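Local coordinates for protein polymerase subunit PA (Dhori virus, PDB 4CGS) that is part of the viral RNA polymerase and probably binds RNA, its N-terminal domain being related to the cap-snatching endonuclease of influenza virus, at residues R5-S13 and F149-S157; Q78-D89 and D92-V101. All blocks are in the same frame, centred on the assembly; numbering follows the deposited sequence. Where two conformers were deposited one is given.

Interaction 1. Residues R5-S13 and F149-S157; sequences RHKPKSISS and FLVTIYNES
Glu-156 leaves its helix with CG anti to the backbone N (chi1 178°) and stays extended, carrying its carboxylate to the turn at Ser-10, whose own OG swings back beside its backbone N (chi1 -55°) and meets the same oxygen. That oxygen, OE1, accepts twice from one residue: Ser-10 N at 2.9 Å on the syn side and Ser-10 OG at 2.6 Å on the anti side. Glu-156 OE2 turns its syn lone pair to Lys-9 N, 2.8 Å away. Three bonds, two of them from successive backbone N-H groups, therefore fix the rotation of the carboxylate. The lysine chain itself leads off, away from the helix. Pro-8 to Ile-11 form a type I beta turn, and its two middle residues are the ones Glu-156 holds, which pins the N-terminal loop to the last turns of helix 140-157. Within the same turn Lys-7 NZ bridges two carbonyls, Pro-8 O at 2.9 Å and Ile-11 O at 2.8 Å; Ile-11 N reaches Pro-8 O from the opposite face. Beside these bonds the contact is apolar. Ile-11 CD1 lies across Ile-153 CD1 at 3.6 Å and also touches the rim of Phe-149, where Ser-10 O sits in the ring plane, 3.5 Å from Phe-149 CE1. Ile-153 CG2 lies over one face of that ring. Ile-40 of helix 31-44 packs against Ile-153 from beyond the two segments, while Ser-12 OG caps Ile-15 N at the start of helix 13-18.

Interaction 2. Residues Q78-D89 and D92-V101; sequences QNLIFARPNVPD and DLKERKGVYV
The irregular run 78-89 passes beside 92-101 from Leu-93 to the strand at Tyr-100 and Val-101, the CA atoms of Asp-89 and Tyr-100 coming within 5.0 Å. Arg-96, bent at chi2 and chi3, folds its guanidinium back onto the end of helix 68-78. NH2 and NH1 of Arg-96 both grip Gln-78 O, at 2.8 and 3.0 Å, with the oxygen lying in the guanidinium plane. Leu-80 CD2 sits over the centre of one face of the same group, 3.4 Å from Arg-96 CZ, while Leu-80 CD1 packs against Leu-93 CD2. Next along, Phe-82 brings CZ to 3.3 Å from Gly-98 N, and Pro-88 CG lies over one face of the phenyl ring; a residue without a side chain leaves room for both. Pro-88 also makes a CH-pi contact with Tyr-100: its CA stands 4.0 Å from the ring centroid, 29° off the normal. Tyr-100 OH takes a hydrogen from a water that also bonds Asn-86 O at 2.7 Å, and it pairs with Glu-119 on the neighbouring strand. Asp-89 uses the anti lone pair of OD2 for Val-101 N, an almost straight bond (2.9 Å, 174°). Between strands 90-92 and 97-104, Asp-92 OD1 accepts from Lys-94 N (an Asx turn) and from Glu-95 N, which completes an Asx motif; its OD2 is hydrogen-bonded to Tyr-137 OH and salt-bridged to Arg-59. Arg-96 and Lys-97 facing Asp-92 make a G1 beta bulge. Pro-88 and Asp-89, placed just before this hairpin, are consistent with the proline-aspartate step of the PD-(D/E)XK nuclease fold, to which the influenza PA endonuclease domain belongs.

Interactions 1 and 2 lie on opposite sides of the domain's centre, about 28 Å apart between their centres and about 8 Å between nearest atoms, without touching. In sequence the second is nested within the loop that the first closes: 5-13 and 149-157 join the two ends of this N-terminal domain, whereas 78-89 is the connection from helix 68-78 to the sheet, packed on the strand 97-104 that soon follows it. Helix 31-44 relates them. Its Ile-40 packs on Leu-150 and Ile-153 beside interaction 1, and the next residue, Lys-41, makes a long, weak ion pair to Asp-89 of interaction 2, the aspartate that probably corresponds to a nuclease-site position in influenza PA.

Interaction 1. Residues R5-S13 and F149-S157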
loop_
_atom_site.group_PDB
_atom_site.type_symbol
_atom_site.label_atom_id
_atom_site.label_comp_id
_atom_site.label_asym_id
_atom_site.label_seq_id
_atom_site.Cartn_x
_atom_site.Cartn_y
_atom_site.Cartn_z
ATOM N N ARG A 5 18.129 9.027 -9.561
ATOM C CA ARG A 5 19.291 8.659 -8.794
ATOM C C ARG A 5 18.902 8.279 -7.369
ATOM O O ARG A 5 19.614 7.598 -6.651
ATOM C CB ARG A 5 20.372 9.752 -8.821
ATOM C CG ARG A 5 20.049 11.019 -8.054
ATOM C CD ARG A 5 21.286 11.920 -7.963
ATOM N NE ARG A 5 22.190 11.533 -6.847
ATOM C CZ ARG A 5 23.281 10.759 -6.946
ATOM N NH1 ARG A 5 23.660 10.231 -8.121
ATOM N NH2 ARG A 5 24.004 10.484 -5.857
ATOM N N HIS A 6 17.751 8.765 -6.974
ATOM C CA HIS A 6 17.237 8.617 -5.632
ATOM C C HIS A 6 16.371 7.397 -5.402
ATOM O O HIS A 6 15.976 7.131 -4.258
ATOM C CB HIS A 6 16.448 9.891 -5.193
ATOM C CG HIS A 6 17.282 11.155 -5.255
ATOM N ND1 HIS A 6 18.378 11.348 -4.503
ATOM C CD2 HIS A 6 17.104 12.294 -6.022
ATOM C CE1 HIS A 6 18.878 12.597 -4.774
ATOM N NE2 HIS A 6 18.076 13.167 -5.704
ATOM N N LYS A 7 16.052 6.647 -6.463
ATOM C CA LYS A 7 15.219 5.424 -6.303
ATOM C C LYS A 7 15.951 4.467 -5.408
ATOM O O LYS A 7 17.072 4.097 -5.721
ATOM C CB LYS A 7 15.005 4.765 -7.619
ATOM C CG LYS A 7 14.046 3.561 -7.534
ATOM C CD LYS A 7 13.931 2.792 -8.830
ATOM C CE LYS A 7 15.147 1.973 -9.160
ATOM N NZ LYS A 7 15.428 0.890 -8.175
ATOM N N PRO A 8 15.320 3.983 -4.313
ATOM C CA PRO A 8 15.907 2.908 -3.553
ATOM C C PRO A 8 16.083 1.634 -4.407
ATOM O O PRO A 8 15.297 1.369 -5.305
ATOM C CB PRO A 8 14.906 2.706 -2.406
ATOM C CG PRO A 8 14.154 3.974 -2.322
ATOM C CD PRO A 8 14.050 4.438 -3.725
ATOM N N LYS A 9 17.133 0.882 -4.117
ATOM C CA LYS A 9 17.339 -0.379 -4.787
ATOM C C LYS A 9 16.130 -1.298 -4.609
ATOM O O LYS A 9 15.819 -2.085 -5.456
ATOM C CB LYS A 9 18.572 -1.091 -4.228
ATOM C CG LYS A 9 19.074 -2.311 -4.988
ATOM C CD LYS A 9 20.162 -3.047 -4.197
ATOM C CE LYS A 9 21.392 -3.430 -5.021
ATOM N NZ LYS A 9 21.098 -4.649 -5.820
ATOM N N SER A 10 15.491 -1.171 -3.451
ATOM C CA SER A 10 14.388 -2.043 -3.103
ATOM C C SER A 10 13.067 -1.762 -3.782
ATOM O O SER A 10 12.080 -2.522 -3.551
ATOM C CB SER A 10 14.180 -2.040 -1.573
ATOM O OG SER A 10 15.321 -2.365 -0.821
ATOM N N ILE A 11 12.976 -0.638 -4.509
ATOM C CA ILE A 11 11.775 -0.312 -5.266
ATOM C C ILE A 11 12.047 -0.662 -6.701
ATOM O O ILE A 11 13.083 -0.301 -7.267
ATOM C CB ILE A 11 11.443 1.174 -5.140
ATOM C CG1 ILE A 11 11.082 1.607 -3.700
ATOM C CG2 ILE A 11 10.262 1.543 -6.077
ATOM C CD1 ILE A 11 9.942 0.812 -3.076
ATOM N N SER A 12 11.133 -1.395 -7.304
ATOM C CA SER A 12 11.382 -1.738 -8.737
ATOM C C SER A 12 11.383 -0.504 -9.665
ATOM O O SER A 12 10.694 0.499 -9.415
ATOM C CB SER A 12 10.357 -2.736 -9.256
ATOM O OG SER A 12 9.091 -2.108 -9.447
ATOM N N SER A 13 12.153 -0.550 -10.735
ATOM C CA SER A 13 12.188 0.512 -11.660
ATOM C C SER A 13 10.820 0.811 -12.219
ATOM O O SER A 13 10.492 1.972 -12.427
ATOM C CB SER A 13 13.206 0.216 -12.795
ATOM O OG SER A 13 14.507 0.083 -12.305
ATOM N N PHE A 149 9.217 -7.594 2.233
ATOM C CA PHE A 149 9.488 -6.384 1.457
ATOM C C PHE A 149 9.753 -5.203 2.371
ATOM O O PHE A 149 10.748 -4.507 2.206
ATOM C CB PHE A 149 8.313 -6.064 0.534
ATOM C CG PHE A 149 8.353 -4.668 -0.009
ATOM C CD1 PHE A 149 9.454 -4.218 -0.771
ATOM C CD2 PHE A 149 7.373 -3.748 0.349
ATOM C CE1 PHE A 149 9.510 -2.880 -1.186
ATOM C CE2 PHE A 149 7.453 -2.457 -0.077
ATOM C CZ PHE A 149 8.496 -2.019 -0.840
ATOM N N LEU A 150 8.912 -4.975 3.371
ATOM C CA LEU A 150 9.082 -3.805 4.257
ATOM C C LEU A 150 10.441 -3.876 4.951
ATOM O O LEU A 150 11.152 -2.894 5.061
ATOM C CB LEU A 150 7.942 -3.767 5.308
ATOM C CG LEU A 150 6.555 -3.387 4.718
ATOM C CD1 LEU A 150 5.487 -3.668 5.752
ATOM C CD2 LEU A 150 6.506 -1.951 4.229
ATOM N N VAL A 151 10.823 -5.035 5.458
ATOM C CA VAL A 151 12.095 -5.178 6.124
ATOM C C VAL A 151 13.251 -4.972 5.168
ATOM O O VAL A 151 14.324 -4.447 5.611
ATOM C CB VAL A 151 12.170 -6.580 6.779
ATOM C CG1 VAL A 151 13.650 -6.990 6.982
ATOM C CG2 VAL A 151 11.193 -6.657 7.982
ATOM N N THR A 152 13.136 -5.366 3.939
ATOM C CA THR A 152 14.168 -5.123 2.960
ATOM C C THR A 152 14.377 -3.621 2.727
ATOM O O THR A 152 15.532 -3.111 2.794
ATOM C CB THR A 152 13.832 -5.813 1.607
ATOM O OG1 THR A 152 13.708 -7.205 1.831
ATOM C CG2 THR A 152 14.897 -5.583 0.585
ATOM N N ILE A 153 13.322 -2.882 2.451
ATOM C CA ILE A 153 13.484 -1.450 2.253
ATOM C C ILE A 153 13.844 -0.689 3.520
ATOM O O ILE A 153 14.672 0.231 3.507
ATOM C CB ILE A 153 12.296 -0.809 1.546
ATOM C CG1 ILE A 153 12.653 0.626 1.084
ATOM C CG2 ILE A 153 10.954 -0.903 2.257
ATOM C CD1 ILE A 153 11.858 1.162 -0.079
ATOM N N TYR A 154 13.364 -1.123 4.675
ATOM C CA TYR A 154 13.747 -0.557 5.968
ATOM C C TYR A 154 15.256 -0.719 6.165
ATOM O O TYR A 154 15.954 0.241 6.497
ATOM C CB TYR A 154 13.013 -1.280 7.061
ATOM C CG TYR A 154 13.343 -0.844 8.454
ATOM C CD1 TYR A 154 12.985 0.334 8.961
ATOM C CD2 TYR A 154 13.961 -1.749 9.326
ATOM C CE1 TYR A 154 13.226 0.680 10.300
ATOM C CE2 TYR A 154 14.271 -1.377 10.612
ATOM C CZ TYR A 154 13.893 -0.150 11.107
ATOM O OH TYR A 154 14.164 0.176 12.421
ATOM N N ASN A 155 15.750 -1.932 6.003
ATOM C CA ASN A 155 17.191 -2.171 6.160
ATOM C C ASN A 155 18.050 -1.417 5.146
ATOM O O ASN A 155 19.153 -0.993 5.475
ATOM C CB ASN A 155 17.477 -3.648 6.241
ATOM C CG ASN A 155 17.129 -4.176 7.591
ATOM O OD1 ASN A 155 17.543 -3.583 8.602
ATOM N ND2 ASN A 155 16.373 -5.311 7.606
ATOM N N GLU A 156 17.566 -1.231 3.940
ATOM C CA GLU A 156 18.274 -0.383 2.944
ATOM C C GLU A 156 18.289 1.068 3.422
ATOM O O GLU A 156 19.312 1.749 3.344
ATOM C CB GLU A 156 17.599 -0.458 1.562
ATOM C CG GLU A 156 18.332 0.470 0.589
ATOM C CD GLU A 156 17.690 0.577 -0.770
ATOM O OE1 GLU A 156 16.664 -0.104 -1.051
ATOM O OE2 GLU A 156 18.255 1.360 -1.575
ATOM N N SER A 157 17.170 1.565 3.919
ATOM C CA SER A 157 17.038 2.938 4.320
ATOM C C SER A 157 17.946 3.273 5.511
ATOM O O SER A 157 18.379 4.428 5.601
ATOM C CB SER A 157 15.561 3.179 4.585
ATOM O OG SER A 157 14.746 2.937 3.402
#

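Interaction 2. Residues Q78-D89 and D92-V101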
loop_
_atom_site.group_PDB
_atom_site.type_symbol
_atom_site.label_atom_id
_atom_site.label_comp_id
_atom_site.label_asym_id
_atom_site.label_seq_id
_atom_site.Cartn_x
_atom_site.Cartn_y
_atom_site.Cartn_z
ATOM N N GLN A 78 -18.563 -4.755 -9.743
ATOM C CA GLN A 78 -18.510 -5.754 -8.679
ATOM C C GLN A 78 -19.582 -5.588 -7.622
ATOM O O GLN A 78 -19.673 -6.362 -6.688
ATOM C CB GLN A 78 -17.170 -5.772 -7.945
ATOM C CG GLN A 78 -16.038 -6.162 -8.902
ATOM C CD GLN A 78 -16.104 -7.585 -9.337
ATOM O OE1 GLN A 78 -16.662 -8.426 -8.619
ATOM N NE2 GLN A 78 -15.502 -7.903 -10.456
ATOM N N ASN A 79 -20.366 -4.525 -7.727
ATOM C CA ASN A 79 -21.312 -4.159 -6.676
ATOM C C ASN A 79 -20.671 -4.081 -5.294
ATOM O O ASN A 79 -21.233 -4.562 -4.340
ATOM C CB ASN A 79 -22.519 -5.126 -6.684
ATOM C CG ASN A 79 -23.703 -4.594 -5.895
ATOM O OD1 ASN A 79 -23.939 -3.351 -5.836
ATOM N ND2 ASN A 79 -24.456 -5.498 -5.272
ATOM N N LEU A 80 -19.496 -3.436 -5.269
ATOM C CA LEU A 80 -18.772 -3.149 -4.028
ATOM C C LEU A 80 -18.621 -1.661 -3.957
ATOM O O LEU A 80 -17.798 -1.051 -4.620
ATOM C CB LEU A 80 -17.401 -3.793 -3.999
ATOM C CG LEU A 80 -17.385 -5.271 -3.915
ATOM C CD1 LEU A 80 -15.963 -5.738 -4.265
ATOM C CD2 LEU A 80 -17.866 -5.794 -2.557
ATOM N N ILE A 81 -19.559 -1.029 -3.219
ATOM C CA ILE A 81 -19.743 0.430 -3.253
ATOM C C ILE A 81 -19.386 1.002 -1.881
ATOM O O ILE A 81 -19.665 0.398 -0.823
ATOM C CB ILE A 81 -21.209 0.793 -3.547
ATOM C CG1 ILE A 81 -21.789 -0.040 -4.740
ATOM C CG2 ILE A 81 -21.301 2.319 -3.837
ATOM C CD1 ILE A 81 -21.042 0.051 -6.063
ATOM N N PHE A 82 -18.708 2.127 -1.881
ATOM C CA PHE A 82 -18.161 2.772 -0.658
ATOM C C PHE A 82 -18.453 4.261 -0.705
ATOM O O PHE A 82 -18.808 4.776 -1.723
ATOM C CB PHE A 82 -16.672 2.568 -0.607
ATOM C CG PHE A 82 -16.268 1.108 -0.638
ATOM C CD1 PHE A 82 -16.179 0.438 -1.876
ATOM C CD2 PHE A 82 -16.167 0.346 0.547
ATOM C CE1 PHE A 82 -15.890 -0.900 -1.946
ATOM C CE2 PHE A 82 -15.811 -0.975 0.417
ATOM C CZ PHE A 82 -15.733 -1.579 -0.823
ATOM N N ALA A 83 -18.322 4.906 0.452
ATOM C CA ALA A 83 -18.777 6.310 0.576
ATOM C C ALA A 83 -17.712 7.190 1.189
ATOM O O ALA A 83 -18.000 8.200 1.855
ATOM C CB ALA A 83 -20.098 6.344 1.388
ATOM N N ARG A 84 -16.443 6.855 0.995
ATOM C CA ARG A 84 -15.368 7.723 1.370
ATOM C C ARG A 84 -14.984 8.606 0.192
ATOM O O ARG A 84 -15.191 8.243 -0.957
ATOM C CB ARG A 84 -14.130 6.930 1.807
ATOM C CG ARG A 84 -14.394 5.914 2.864
ATOM C CD ARG A 84 -14.865 6.427 4.195
ATOM N NE ARG A 84 -15.024 5.332 5.165
ATOM C CZ ARG A 84 -15.255 5.538 6.446
ATOM N NH1 ARG A 84 -15.501 6.784 6.888
ATOM N NH2 ARG A 84 -15.293 4.480 7.254
ATOM N N PRO A 85 -14.347 9.771 0.437
ATOM C CA PRO A 85 -13.843 10.612 -0.670
ATOM C C PRO A 85 -12.841 9.884 -1.552
ATOM O O PRO A 85 -12.824 10.079 -2.745
ATOM C CB PRO A 85 -13.135 11.779 0.051
ATOM C CG PRO A 85 -13.828 11.847 1.388
ATOM C CD PRO A 85 -14.238 10.438 1.749
ATOM N N ASN A 86 -11.973 9.107 -0.896
ATOM C CA ASN A 86 -10.922 8.306 -1.548
ATOM C C ASN A 86 -11.397 6.850 -1.743
ATOM O O ASN A 86 -12.002 6.253 -0.872
ATOM C CB ASN A 86 -9.690 8.270 -0.565
ATOM C CG ASN A 86 -10.070 7.912 0.925
ATOM O OD1 ASN A 86 -10.985 8.556 1.592
ATOM N ND2 ASN A 86 -9.308 6.970 1.497
ATOM N N VAL A 87 -11.132 6.307 -2.932
ATOM C CA VAL A 87 -11.548 4.945 -3.260
ATOM C C VAL A 87 -10.618 3.938 -2.569
ATOM O O VAL A 87 -9.485 4.204 -2.208
ATOM C CB VAL A 87 -11.569 4.656 -4.799
ATOM C CG1 VAL A 87 -12.381 5.695 -5.521
ATOM C CG2 VAL A 87 -10.167 4.594 -5.378
ATOM N N PRO A 88 -11.148 2.727 -2.239
ATOM C CA PRO A 88 -10.235 1.742 -1.627
ATOM C C PRO A 88 -9.061 1.455 -2.534
ATOM O O PRO A 88 -9.212 1.384 -3.773
ATOM C CB PRO A 88 -11.140 0.527 -1.407
ATOM C CG PRO A 88 -12.537 1.060 -1.486
ATOM C CD PRO A 88 -12.520 2.187 -2.371
ATOM N N ASP A 89 -7.909 1.161 -1.942
ATOM C CA ASP A 89 -6.711 0.784 -2.690
ATOM C C ASP A 89 -6.817 -0.547 -3.416
ATOM O O ASP A 89 -6.296 -0.722 -4.512
ATOM C CB ASP A 89 -5.483 0.833 -1.722
ATOM C CG ASP A 89 -5.267 2.188 -1.170
ATOM O OD1 ASP A 89 -5.119 3.138 -2.032
ATOM O OD2 ASP A 89 -5.185 2.348 0.053
ATOM N N ASP A 92 -11.342 -6.608 -2.499
ATOM C CA ASP A 92 -11.142 -7.983 -2.168
ATOM C C ASP A 92 -12.428 -8.705 -2.599
ATOM O O ASP A 92 -13.477 -8.541 -1.966
ATOM C CB ASP A 92 -10.929 -8.114 -0.678
ATOM C CG ASP A 92 -10.773 -9.541 -0.216
ATOM O OD1 ASP A 92 -11.105 -10.493 -0.931
ATOM O OD2 ASP A 92 -10.283 -9.734 0.943
ATOM N N LEU A 93 -12.357 -9.436 -3.709
ATOM C CA LEU A 93 -13.545 -10.052 -4.284
ATOM C C LEU A 93 -13.976 -11.323 -3.531
ATOM O O LEU A 93 -15.118 -11.849 -3.691
ATOM C CB LEU A 93 -13.299 -10.338 -5.746
ATOM C CG LEU A 93 -12.820 -9.162 -6.613
ATOM C CD1 LEU A 93 -12.719 -9.551 -8.087
ATOM C CD2 LEU A 93 -13.785 -7.992 -6.408
ATOM N N LYS A 94 -13.092 -11.861 -2.712
ATOM C CA LYS A 94 -13.433 -13.060 -1.858
ATOM C C LYS A 94 -14.236 -12.610 -0.691
ATOM O O LYS A 94 -15.349 -13.138 -0.464
ATOM C CB LYS A 94 -12.172 -13.799 -1.473
ATOM C CG LYS A 94 -12.436 -14.913 -0.508
ATOM C CD LYS A 94 -11.119 -15.478 -0.017
ATOM C CE LYS A 94 -11.314 -16.574 1.003
ATOM N NZ LYS A 94 -9.983 -16.944 1.514
ATOM N N GLU A 95 -13.705 -11.684 0.059
ATOM C CA GLU A 95 -14.335 -11.198 1.297
ATOM C C GLU A 95 -15.396 -10.115 1.039
ATOM O O GLU A 95 -16.184 -9.799 1.953
ATOM C CB GLU A 95 -13.269 -10.719 2.297
ATOM C CG GLU A 95 -12.333 -11.829 2.740
ATOM C CD GLU A 95 -13.017 -12.978 3.411
ATOM O OE1 GLU A 95 -14.086 -12.747 3.984
ATOM O OE2 GLU A 95 -12.457 -14.089 3.360
ATOM N N ARG A 96 -15.430 -9.550 -0.179
ATOM C CA ARG A 96 -16.384 -8.488 -0.523
ATOM C C ARG A 96 -16.093 -7.269 0.380
ATOM O O ARG A 96 -16.999 -6.742 1.020
ATOM C CB ARG A 96 -17.846 -8.943 -0.415
ATOM C CG ARG A 96 -18.131 -10.239 -1.137
ATOM C CD ARG A 96 -18.199 -9.948 -2.651
ATOM N NE ARG A 96 -19.253 -8.939 -2.920
ATOM C CZ ARG A 96 -19.449 -8.342 -4.083
ATOM N NH1 ARG A 96 -18.642 -8.611 -5.073
ATOM N NH2 ARG A 96 -20.385 -7.367 -4.206
ATOM N N LYS A 97 -14.844 -6.824 0.339
ATOM C CA LYS A 97 -14.391 -5.717 1.178
ATOM C C LYS A 97 -13.585 -4.748 0.298
ATOM O O LYS A 97 -12.936 -5.200 -0.679
ATOM C CB LYS A 97 -13.472 -6.183 2.295
ATOM C CG LYS A 97 -13.961 -7.228 3.272
ATOM C CD LYS A 97 -14.863 -6.705 4.332
ATOM C CE LYS A 97 -15.427 -7.775 5.228
ATOM N NZ LYS A 97 -16.463 -7.226 6.115
ATOM N N GLY A 98 -13.556 -3.488 0.705
ATOM C CA GLY A 98 -12.636 -2.534 0.186
ATOM C C GLY A 98 -11.463 -2.461 1.143
ATOM O O GLY A 98 -11.674 -2.336 2.351
ATOM N N VAL A 99 -10.271 -2.492 0.620
ATOM C CA VAL A 99 -9.052 -2.509 1.411
ATOM C C VAL A 99 -8.326 -1.194 1.225
ATOM O O VAL A 99 -8.021 -0.800 0.127
ATOM C CB VAL A 99 -8.142 -3.702 1.031
ATOM C CG1 VAL A 99 -6.894 -3.717 1.930
ATOM C CG2 VAL A 99 -8.896 -5.025 1.100
ATOM N N TYR A 100 -7.971 -0.552 2.341
ATOM C CA TYR A 100 -7.168 0.670 2.330
ATOM C C TYR A 100 -5.824 0.277 2.952
ATOM O O TYR A 100 -5.814 -0.445 3.951
ATOM C CB TYR A 100 -7.824 1.759 3.120
ATOM C CG TYR A 100 -9.243 2.133 2.681
ATOM C CD1 TYR A 100 -10.284 1.426 3.171
ATOM C CD2 TYR A 100 -9.499 3.183 1.785
ATOM C CE1 TYR A 100 -11.607 1.686 2.834
ATOM C CE2 TYR A 100 -10.848 3.485 1.420
ATOM C CZ TYR A 100 -11.845 2.723 1.990
ATOM O OH TYR A 100 -13.203 2.967 1.670
ATOM N N VAL A 101 -4.732 0.761 2.377
ATOM C CA VAL A 101 -3.375 0.467 2.905
ATOM C C VAL A 101 -2.775 1.759 3.424
ATOM O O VAL A 101 -2.754 2.777 2.706
ATOM C CB VAL A 101 -2.522 -0.120 1.806
ATOM C CG1 VAL A 101 -1.078 -0.347 2.271
ATOM C CG2 VAL A 101 -3.099 -1.425 1.298
HETATM O O HOH W 1 -19.211 -9.285 -8.258
HETATM O O HOH W 2 -14.192 4.696 -0.499
#